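Local structure of helix-turn-helix transcriptional regulator (Pseudomonas aeruginosa, 5XHX) at residues 160-163 against 164-167. The protein is a LuxR-family transcriptional regulator, present here as its N-terminal ligand-binding domain, and probably binds DNA through a C-terminal helix-turn-helix domain that this fragment lacks. Residues are numbered along the deposited sequence; the frame is centred on the assembly and turned at random.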
ATOM      1  N   GLU A 160     -15.396   7.826   5.072  1.00 22.78           N
ATOM      2  CA  GLU A 160     -15.864   7.335   3.775  1.00 26.93           C
ATOM      3  C   GLU A 160     -14.964   7.806   2.639  1.00 28.04           C
ATOM      4  O   GLU A 160     -14.767   7.078   1.660  1.00 26.47           O
ATOM      5  CB  GLU A 160     -17.308   7.803   3.515  1.00 26.84           C
ATOM      6  CG  GLU A 160     -18.397   7.111   4.369  1.00 30.64           C
ATOM      7  CD  GLU A 160     -18.718   5.691   3.905  1.00 32.33           C
ATOM      8  OE1 GLU A 160     -18.086   5.190   2.942  1.00 32.44           O
ATOM      9  OE2 GLU A 160     -19.616   5.076   4.504  1.00 32.55           O
ATOM     10  N   LEU A 161     -14.424   9.021   2.740  1.00 26.76           N
ATOM     11  CA  LEU A 161     -13.546   9.522   1.683  1.00 28.07           C
ATOM     12  C   LEU A 161     -12.289   8.671   1.561  1.00 28.29           C
ATOM     13  O   LEU A 161     -11.837   8.371   0.448  1.00 23.13           O
ATOM     14  CB  LEU A 161     -13.168  10.981   1.967  1.00 28.32           C
ATOM     15  CG  LEU A 161     -12.451  11.690   0.810  1.00 33.11           C
ATOM     16  CD1 LEU A 161     -13.425  11.944  -0.330  1.00 31.80           C
ATOM     17  CD2 LEU A 161     -11.839  13.007   1.285  1.00 36.52           C
ATOM     18  N   LEU A 162     -11.715   8.280   2.702  1.00 26.94           N
ATOM     19  CA  LEU A 162     -10.465   7.536   2.744  1.00 27.23           C
ATOM     20  C   LEU A 162     -10.678   6.041   2.573  1.00 25.52           C
ATOM     21  O   LEU A 162      -9.719   5.319   2.271  1.00 25.48           O
ATOM     22  CB  LEU A 162      -9.755   7.786   4.073  1.00 26.30           C
ATOM     23  CG  LEU A 162      -9.525   9.235   4.501  1.00 34.56           C
ATOM     24  CD1 LEU A 162      -8.669   9.313   5.771  1.00 30.60           C
ATOM     25  CD2 LEU A 162      -8.892  10.010   3.372  1.00 32.31           C
ATOM     26  N   ARG A 163     -11.913   5.586   2.763  1.00 25.91           N
ATOM     27  CA  ARG A 163     -12.242   4.163   2.738  1.00 26.28           C
ATOM     28  C   ARG A 163     -11.664   3.387   1.557  1.00 24.93           C
ATOM     29  O   ARG A 163     -11.181   2.268   1.783  1.00 22.17           O
ATOM     30  CB  ARG A 163     -13.771   4.033   2.786  1.00 26.63           C
ATOM     31  CG  ARG A 163     -14.333   2.615   2.677  1.00 25.22           C
ATOM     32  CD  ARG A 163     -15.838   2.746   2.771  1.00 31.86           C
ATOM     33  NE  ARG A 163     -16.529   1.540   2.379  1.00 34.60           N
ATOM     34  CZ  ARG A 163     -17.846   1.454   2.205  1.00 38.23           C
ATOM     35  NH1 ARG A 163     -18.622   2.512   2.406  1.00 33.78           N
ATOM     36  NH2 ARG A 163     -18.389   0.297   1.827  1.00 37.67           N
ATOM     37  N   PRO A 164     -11.670   3.892   0.306  1.00 27.84           N
ATOM     38  CA  PRO A 164     -11.120   3.084  -0.801  1.00 29.42           C
ATOM     39  C   PRO A 164      -9.736   2.512  -0.529  1.00 25.85           C
ATOM     40  O   PRO A 164      -9.503   1.320  -0.777  1.00 25.01           O
ATOM     41  CB  PRO A 164     -11.104   4.073  -1.977  1.00 33.23           C
ATOM     42  CG  PRO A 164     -12.195   5.014  -1.683  1.00 33.51           C
ATOM     43  CD  PRO A 164     -12.232   5.169  -0.184  1.00 27.41           C
ATOM     44  N   TRP A 165      -8.811   3.312  -0.007  1.00 26.40           N
ATOM     45  CA  TRP A 165      -7.486   2.770   0.231  1.00 28.57           C
ATOM     46  C   TRP A 165      -7.322   2.191   1.629  1.00 24.96           C
ATOM     47  O   TRP A 165      -6.441   1.349   1.825  1.00 25.74           O
ATOM     48  CB  TRP A 165      -6.394   3.819  -0.040  1.00 26.68           C
ATOM     49  CG  TRP A 165      -6.464   5.097   0.746  1.00 24.92           C
ATOM     50  CD1 TRP A 165      -6.988   6.281   0.322  1.00 29.40           C
ATOM     51  CD2 TRP A 165      -5.962   5.328   2.066  1.00 26.02           C
ATOM     52  NE1 TRP A 165      -6.865   7.234   1.310  1.00 30.37           N
ATOM     53  CE2 TRP A 165      -6.223   6.680   2.383  1.00 28.42           C
ATOM     54  CE3 TRP A 165      -5.300   4.530   3.005  1.00 28.89           C
ATOM     55  CZ2 TRP A 165      -5.869   7.245   3.611  1.00 28.73           C
ATOM     56  CZ3 TRP A 165      -4.952   5.087   4.223  1.00 31.20           C
ATOM     57  CH2 TRP A 165      -5.238   6.434   4.515  1.00 34.49           C
ATOM     58  N   VAL A 166      -8.149   2.595   2.601  1.00 24.26           N
ATOM     59  CA  VAL A 166      -8.114   1.918   3.901  1.00 22.34           C
ATOM     60  C   VAL A 166      -8.445   0.442   3.731  1.00 21.61           C
ATOM     61  O   VAL A 166      -7.715  -0.431   4.203  1.00 25.99           O
ATOM     62  CB  VAL A 166      -9.059   2.593   4.909  1.00 24.14           C
ATOM     63  CG1 VAL A 166      -9.184   1.723   6.199  1.00 23.22           C
ATOM     64  CG2 VAL A 166      -8.537   3.980   5.252  1.00 21.80           C
ATOM     65  N   ILE A 167      -9.533   0.135   3.027  1.00 25.04           N
ATOM     66  CA  ILE A 167      -9.927  -1.268   2.948  1.00 26.78           C
ATOM     67  C   ILE A 167      -8.999  -2.042   2.008  1.00 27.89           C
ATOM     68  O   ILE A 167      -8.796  -3.247   2.185  1.00 23.70           O
ATOM     69  CB  ILE A 167     -11.403  -1.398   2.527  1.00 26.35           C
ATOM     70  CG1 ILE A 167     -11.589  -0.975   1.087  1.00 28.37           C
ATOM     71  CG2 ILE A 167     -12.347  -0.562   3.485  1.00 24.13           C
ATOM     72  CD1 ILE A 167     -13.044  -1.074   0.619  1.00 36.68           C
TER
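Leu162 O receives two amide groups of 164-167 where helix 153-173 kinks at Pro164: Val166 N at 3.2 Å, with an N-H...O angle of 165°, and Trp165 N in a weak, bent bond. Two regular helical bonds are missing: Pro164 has no amide hydrogen for Glu160 O, and Trp165 N turns to Leu162 O instead of Leu161 O. The proline ring sits by both carbonyls, its CD 3.3 Å from Leu161 O and 3.7 Å from Glu160 O. Regular bonding resumes at Val166 and continues with Ile167 N, 3.0 Å from Arg163 O.

Trp165 CG lies between the backbone N and the carbonyl carbon (chi1 58°), which folds the indole back over the preceding turn; Leu162 O lies above one ring face, near the rim, 3.5 Å from Trp165 CD1. Val166 CG2 is placed over that ring too. Leu162 runs alongside the indole, its CB 4.0 Å from Trp165 CZ2. Arg163, extended from CG to NE, slants across Ile167, with Arg163 CG 3.8 Å from Ile167 CG2. Glu160 OE1 offers its syn lone pair, in the guanidinium plane, to Arg163 NH1 at 2.8 Å, a salt bridge.

The kinked helix thus joins three elements: Arg163, Val166 and Ile167 pack on Tyr131 of strand 127-134, Leu162 and Val166 reach Leu36 of helix 28-36, and the Trp165 ring meets His13 of the second subunit, their planes about 25° apart, placing the kink at the dimer interface.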